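Long-range contacts in beta-lactamase (Klebsiella pneumoniae, PDB 6HUH), which probably hydrolyses beta-lactam antibiotics to substituted beta-amino acids as a class D serine beta-lactamase: residues A[200-205]-A[213-218]; A[232-237]-A[247-252]. All blocks are in the same frame, centred on the assembly; numbering follows the deposited sequence.

Contact 1. Residues A[200-205]-A[213-218]; sequences TGYPKL and DQQIGW. With SO4 (sulfate ion), chain C.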
loop_
_atom_site.group_PDB
_atom_site.type_symbol
_atom_site.label_atom_id
_atom_site.label_comp_id
_atom_site.label_asym_id
_atom_site.label_seq_id
_atom_site.Cartn_x
_atom_site.Cartn_y
_atom_site.Cartn_z
ATOM N N THR A 200 2.936 0.474 -19.677
ATOM C CA THR A 200 2.543 1.337 -20.793
ATOM C C THR A 200 3.781 1.859 -21.516
ATOM O O THR A 200 4.599 2.585 -20.933
ATOM C CB THR A 200 1.511 2.437 -20.390
ATOM O OG1 THR A 200 0.216 1.836 -20.270
ATOM C CG2 THR A 200 1.403 3.582 -21.414
ATOM N N GLY A 201 3.892 1.470 -22.779
ATOM C CA GLY A 201 4.985 1.869 -23.651
ATOM C C GLY A 201 4.594 1.963 -25.108
ATOM O O GLY A 201 3.544 1.466 -25.524
ATOM N N TYR A 202 5.451 2.604 -25.891
ATOM C CA TYR A 202 5.254 2.761 -27.321
ATOM C C TYR A 202 6.336 1.974 -28.034
ATOM O O TYR A 202 7.459 1.913 -27.526
ATOM C CB TYR A 202 5.284 4.239 -27.715
ATOM C CG TYR A 202 3.999 4.962 -27.391
ATOM C CD1 TYR A 202 3.670 5.290 -26.077
ATOM C CD2 TYR A 202 3.106 5.319 -28.394
ATOM C CE1 TYR A 202 2.476 5.940 -25.770
ATOM C CE2 TYR A 202 1.916 5.986 -28.102
ATOM C CZ TYR A 202 1.606 6.296 -26.788
ATOM O OH TYR A 202 0.425 6.936 -26.498
ATOM N N PRO A 203 6.027 1.315 -29.178
ATOM C CA PRO A 203 7.072 0.564 -29.888
ATOM C C PRO A 203 8.167 1.515 -30.364
ATOM O O PRO A 203 7.839 2.517 -31.014
ATOM C CB PRO A 203 6.314 -0.084 -31.052
ATOM C CG PRO A 203 4.873 0.065 -30.735
ATOM C CD PRO A 203 4.755 1.288 -29.922
ATOM N N LYS A 204 9.426 1.197 -30.043
ATOM C CA LYS A 204 10.585 2.040 -30.449
ATOM C C LYS A 204 10.447 2.410 -31.931
ATOM O O LYS A 204 10.813 1.574 -32.782
ATOM C CB LYS A 204 11.930 1.358 -30.116
ATOM C CG LYS A 204 13.196 2.070 -30.638
ATOM C CD LYS A 204 13.483 3.437 -29.999
ATOM C CE LYS A 204 14.926 3.858 -30.151
ATOM N NZ LYS A 204 15.782 3.272 -29.085
ATOM N N LEU A 205 9.942 3.616 -32.211
ATOM C CA LEU A 205 9.752 4.107 -33.601
ATOM C C LEU A 205 9.024 3.042 -34.428
ATOM O O LEU A 205 7.778 3.038 -34.421
ATOM C CB LEU A 205 11.092 4.517 -34.268
ATOM C CG LEU A 205 11.755 5.792 -33.785
ATOM C CD1 LEU A 205 13.127 5.497 -33.220
ATOM C CD2 LEU A 205 11.873 6.798 -34.917
ATOM N N ASP A 213 2.368 5.168 -33.518
ATOM C CA ASP A 213 2.061 5.997 -32.333
ATOM C C ASP A 213 0.910 5.354 -31.509
ATOM O O ASP A 213 -0.067 6.008 -31.122
ATOM C CB ASP A 213 1.808 7.477 -32.728
ATOM C CG ASP A 213 1.502 8.459 -31.605
ATOM O OD1 ASP A 213 1.932 8.207 -30.456
ATOM O OD2 ASP A 213 0.836 9.478 -31.876
ATOM N N GLN A 214 1.044 4.034 -31.292
ATOM C CA GLN A 214 0.073 3.236 -30.555
ATOM C C GLN A 214 0.630 2.803 -29.204
ATOM O O GLN A 214 1.765 2.344 -29.107
ATOM C CB GLN A 214 -0.404 2.035 -31.382
ATOM C CG GLN A 214 -1.229 2.432 -32.600
ATOM C CD GLN A 214 -1.904 1.250 -33.250
ATOM O OE1 GLN A 214 -1.255 0.304 -33.723
ATOM N NE2 GLN A 214 -3.227 1.292 -33.309
ATOM N N GLN A 215 -0.209 2.941 -28.178
ATOM C CA GLN A 215 0.064 2.592 -26.795
ATOM C C GLN A 215 0.014 1.076 -26.613
ATOM O O GLN A 215 -0.860 0.424 -27.180
ATOM C CB GLN A 215 -1.018 3.243 -25.916
ATOM C CG GLN A 215 -0.484 4.002 -24.711
ATOM C CD GLN A 215 -1.601 4.491 -23.827
ATOM O OE1 GLN A 215 -1.701 4.120 -22.654
ATOM N NE2 GLN A 215 -2.474 5.331 -24.367
ATOM N N ILE A 216 0.937 0.521 -25.812
ATOM C CA ILE A 216 0.937 -0.902 -25.470
ATOM C C ILE A 216 0.618 -1.009 -23.989
ATOM O O ILE A 216 1.385 -0.540 -23.145
ATOM C CB ILE A 216 2.221 -1.712 -25.819
ATOM C CG1 ILE A 216 2.619 -1.561 -27.301
ATOM C CG2 ILE A 216 2.055 -3.199 -25.419
ATOM C CD1 ILE A 216 4.095 -1.562 -27.538
ATOM N N GLY A 217 -0.523 -1.596 -23.699
ATOM C CA GLY A 217 -0.946 -1.834 -22.333
ATOM C C GLY A 217 -0.500 -3.213 -21.932
ATOM O O GLY A 217 -0.519 -4.127 -22.748
ATOM N N TRP A 218 -0.030 -3.375 -20.729
ATOM C CA TRP A 218 0.388 -4.701 -20.319
ATOM C C TRP A 218 -0.255 -5.051 -18.974
ATOM O O TRP A 218 -0.250 -4.227 -18.069
ATOM C CB TRP A 218 1.914 -4.748 -20.095
ATOM C CG TRP A 218 2.865 -4.828 -21.251
ATOM C CD1 TRP A 218 3.593 -3.794 -21.767
ATOM C CD2 TRP A 218 3.459 -6.030 -21.776
ATOM N NE1 TRP A 218 4.530 -4.268 -22.658
ATOM C CE2 TRP A 218 4.464 -5.636 -22.691
ATOM C CE3 TRP A 218 3.193 -7.405 -21.613
ATOM C CZ2 TRP A 218 5.188 -6.559 -23.446
ATOM C CZ3 TRP A 218 3.913 -8.316 -22.356
ATOM C CH2 TRP A 218 4.902 -7.893 -23.258
HETATM S S SO4 C . 1.731 2.141 -15.867
HETATM O O1 SO4 C . 2.001 3.559 -15.608
HETATM O O2 SO4 C . 0.675 1.996 -16.872
HETATM O O3 SO4 C . 2.944 1.522 -16.374
HETATM O O4 SO4 C . 1.318 1.488 -14.626
#
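Gln-215 passes across the phenol of Tyr-202 and ends at Thr-200, where strands 192-201 and 215-225 pair and the loop between them begins and ends. Its CA sits over one face of the Tyr-202 ring, a CH-pi contact 4.1 Å from the ring centroid. From there CB passes the phenol oxygen, 4.0 Å from Tyr-202 OH. CG lies past the rim, on the same side of the ring as CA, 3.6 Å from Tyr-202 OH. The chain is extended beyond CG (chi2 -174°), which carries CD past the tyrosine, and the terminal amide lies only 24° from the ring plane. At the tip, OE1 touches the methyl of Thr-200, 3.4 Å from CG2, and also accepts a weak hydrogen bond from Ala-245 N.

The backbones are paired next to these side chains. Gly-201 and Ile-216 form an antiparallel hydrogen-bonded pair: Gly-201 N donates to Ile-216 O (3.2 Å), and Ile-216 N donates to Gly-201 O at 2.8 Å. Thr-200 and Gly-217 make the next, non-hydrogen-bonded pair. Pro-203 CG rests on Ile-216 CD1 at 3.7 Å, an apolar contact beside the ladder.

Thr-200 comes directly after the Lys-Thr-Gly motif of serine beta-lactamases, and its side chain is about 7 Å from that of Ser-51, the predicted acylated serine. A sulfate, probably from the crystallisation liquor, is held nearby by Thr-198, Ser-101 and Ser-246. The pairing thus joins the ends of strands 192-201 and 215-225; strand 228-238 continues the sheet beyond the second, and the start of helix 245-264 meets the tip of Gln-215.

Contact 2. Residues A[232-237]-A[247-252]; sequences FVHTVI and LRAREE
Val-236 and His-234 reach from strand 232-237 to one side of helix 247-252, where Ala-249 and Glu-252 receive them. The axes of the two short segments approach to 7.6 Å, and the helix runs back against the strand at 138°.

Apolar packing forms the middle of the contact. Val-236 CG2 presses on the backbone of Ala-249, 3.7 Å from its CA, and meets the methyl CB almost as closely. The other branch turns to the neighbouring helix residue: Val-236 CG1 lies 4.2 Å from Arg-248 CD, the two side chains crossing at about a right angle. Ala-249 CB also touches the imidazole, with His-234 CD2 at 3.9 Å.

The imidazole supplies the polar part. CG of His-234 is anti to the backbone N (chi1 -177°), and the ring meets the helix by its edge. At that edge CD2 comes within 3.5 Å of Ala-249 O. Next to it NE2 donates to Glu-252 OE2, 2.8 Å away with an N-H...O angle of 153°. The acceptor lies near the ring plane, whereas the donor approaches OE2 from above the carboxylate plane. ND1 has its own partner, the carbonyl oxygen of Cys-26 on strand 26-30, whose side chain forms a disulfide with Cys-43.

With an acceptor at each ring nitrogen, the imidazole is gripped at both ends and its rotation is fixed. The pattern is consistent with a doubly protonated, positively charged ring stabilised by the Glu-252 carboxylate. The ring is buried and the glutamate partly exposed; such a charged link would tie helix 245-264 to two adjacent strands.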
loop_
_atom_site.group_PDB
_atom_site.type_symbol
_atom_site.label_atom_id
_atom_site.label_comp_id
_atom_site.label_asym_id
_atom_site.label_seq_id
_atom_site.Cartn_x
_atom_site.Cartn_y
_atom_site.Cartn_z
ATOM N N PHE A 232 -0.420 -15.452 -16.767
ATOM C CA PHE A 232 -1.291 -14.725 -17.697
ATOM C C PHE A 232 -0.563 -13.478 -18.194
ATOM O O PHE A 232 0.136 -12.818 -17.429
ATOM C CB PHE A 232 -2.669 -14.389 -17.090
ATOM C CG PHE A 232 -2.619 -13.555 -15.840
ATOM C CD1 PHE A 232 -2.403 -12.180 -15.907
ATOM C CD2 PHE A 232 -2.812 -14.133 -14.593
ATOM C CE1 PHE A 232 -2.273 -11.415 -14.739
ATOM C CE2 PHE A 232 -2.748 -13.352 -13.426
ATOM C CZ PHE A 232 -2.458 -12.001 -13.507
ATOM N N VAL A 233 -0.688 -13.195 -19.490
ATOM C CA VAL A 233 -0.053 -12.059 -20.145
ATOM C C VAL A 233 -1.101 -11.459 -21.068
ATOM O O VAL A 233 -1.747 -12.192 -21.824
ATOM C CB VAL A 233 1.237 -12.459 -20.927
ATOM C CG1 VAL A 233 1.899 -11.244 -21.564
ATOM C CG2 VAL A 233 2.243 -13.198 -20.050
ATOM N N HIS A 234 -1.294 -10.134 -21.003
ATOM C CA HIS A 234 -2.260 -9.462 -21.881
ATOM C C HIS A 234 -1.766 -8.108 -22.371
ATOM O O HIS A 234 -1.240 -7.332 -21.581
ATOM C CB HIS A 234 -3.642 -9.366 -21.223
ATOM C CG HIS A 234 -4.719 -8.752 -22.072
ATOM N ND1 HIS A 234 -5.018 -9.236 -23.324
ATOM C CD2 HIS A 234 -5.578 -7.747 -21.783
ATOM C CE1 HIS A 234 -6.022 -8.500 -23.770
ATOM N NE2 HIS A 234 -6.393 -7.593 -22.874
ATOM N N THR A 235 -1.925 -7.835 -23.678
ATOM C CA THR A 235 -1.546 -6.547 -24.272
ATOM C C THR A 235 -2.735 -5.840 -24.879
ATOM O O THR A 235 -3.635 -6.490 -25.413
ATOM C CB THR A 235 -0.411 -6.648 -25.279
ATOM O OG1 THR A 235 -0.809 -7.519 -26.318
ATOM C CG2 THR A 235 0.896 -7.104 -24.657
ATOM N N VAL A 236 -2.732 -4.508 -24.800
ATOM C CA VAL A 236 -3.773 -3.676 -25.390
ATOM C C VAL A 236 -3.070 -2.711 -26.322
ATOM O O VAL A 236 -2.254 -1.902 -25.870
ATOM C CB VAL A 236 -4.624 -2.920 -24.337
ATOM C CG1 VAL A 236 -5.522 -1.881 -24.992
ATOM C CG2 VAL A 236 -5.444 -3.884 -23.499
ATOM N N ILE A 237 -3.379 -2.783 -27.608
ATOM C CA ILE A 237 -2.805 -1.837 -28.553
ATOM C C ILE A 237 -3.915 -0.869 -28.959
ATOM O O ILE A 237 -4.939 -1.296 -29.505
ATOM C CB ILE A 237 -2.018 -2.496 -29.739
ATOM C CG1 ILE A 237 -0.626 -3.043 -29.277
ATOM C CG2 ILE A 237 -1.816 -1.498 -30.881
ATOM C CD1 ILE A 237 -0.589 -4.398 -28.572
ATOM N N LEU A 247 -4.791 -0.092 -18.084
ATOM C CA LEU A 247 -5.931 -0.213 -17.169
ATOM C C LEU A 247 -7.099 -0.982 -17.838
ATOM O O LEU A 247 -7.933 -1.576 -17.155
ATOM C CB LEU A 247 -6.355 1.150 -16.595
ATOM C CG LEU A 247 -5.230 2.073 -16.094
ATOM C CD1 LEU A 247 -5.794 3.283 -15.343
ATOM C CD2 LEU A 247 -4.197 1.337 -15.212
ATOM N N ARG A 248 -7.104 -1.012 -19.171
ATOM C CA ARG A 248 -8.053 -1.738 -19.997
ATOM C C ARG A 248 -7.560 -3.197 -20.054
ATOM O O ARG A 248 -8.351 -4.118 -20.265
ATOM C CB ARG A 248 -8.089 -1.130 -21.409
ATOM C CG ARG A 248 -9.400 -1.333 -22.110
ATOM C CD ARG A 248 -9.345 -0.946 -23.584
ATOM N NE ARG A 248 -9.478 0.497 -23.837
ATOM C CZ ARG A 248 -10.633 1.159 -23.873
ATOM N NH1 ARG A 248 -11.782 0.518 -23.687
ATOM N NH2 ARG A 248 -10.650 2.459 -24.136
ATOM N N ALA A 249 -6.246 -3.400 -19.861
ATOM C CA ALA A 249 -5.619 -4.724 -19.862
ATOM C C ALA A 249 -5.947 -5.443 -18.552
ATOM O O ALA A 249 -6.464 -6.560 -18.598
ATOM C CB ALA A 249 -4.105 -4.594 -20.066
ATOM N N ARG A 250 -5.712 -4.757 -17.392
ATOM C CA ARG A 250 -5.961 -5.217 -16.022
ATOM C C ARG A 250 -7.420 -5.617 -15.820
ATOM O O ARG A 250 -7.717 -6.635 -15.197
ATOM C CB ARG A 250 -5.555 -4.115 -15.032
ATOM C CG ARG A 250 -5.653 -4.516 -13.553
ATOM C CD ARG A 250 -5.104 -3.448 -12.606
ATOM N NE ARG A 250 -6.116 -2.824 -11.741
ATOM C CZ ARG A 250 -6.678 -3.401 -10.680
ATOM N NH1 ARG A 250 -6.355 -4.641 -10.338
ATOM N NH2 ARG A 250 -7.589 -2.751 -9.968
ATOM N N GLU A 251 -8.318 -4.799 -16.368
ATOM C CA GLU A 251 -9.764 -4.961 -16.359
ATOM C C GLU A 251 -10.155 -6.271 -17.077
ATOM O O GLU A 251 -10.870 -7.091 -16.500
ATOM C CB GLU A 251 -10.370 -3.738 -17.049
ATOM C CG GLU A 251 -11.872 -3.592 -16.994
ATOM C CD GLU A 251 -12.311 -2.317 -17.692
ATOM O OE1 GLU A 251 -12.519 -1.305 -16.983
ATOM O OE2 GLU A 251 -12.359 -2.304 -18.946
ATOM N N GLU A 252 -9.639 -6.468 -18.314
ATOM C CA GLU A 252 -9.906 -7.617 -19.192
ATOM C C GLU A 252 -9.371 -8.942 -18.641
ATOM O O GLU A 252 -9.946 -10.000 -18.918
ATOM C CB GLU A 252 -9.398 -7.357 -20.627
ATOM C CG GLU A 252 -10.328 -6.488 -21.458
ATOM C CD GLU A 252 -9.685 -5.779 -22.641
ATOM O OE1 GLU A 252 -9.965 -4.571 -22.832
ATOM O OE2 GLU A 252 -8.914 -6.428 -23.385
#

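How the contacts relate
Both contacts reach the same antiparallel sheet and share a seam, because strands 215-225 and 228-238 follow each other in the chain and lie side by side. Gly-217 N probably bonds to Val-236 O at 2.8 Å, and Trp-218 of contact 1 packs on Val-233 of contact 2. Contact 1 is partly buried: it joins strand to strand by backbone bonds, with a mixed polar and aromatic surface near the predicted nucleophile. Contact 2 is buried and further from that site; it joins strand to helix entirely through strand side chains, an apolar centre and one histidine-carboxylate bond. Helix 245-264 serves both, its start meeting Gln-215 and its next turns the strand.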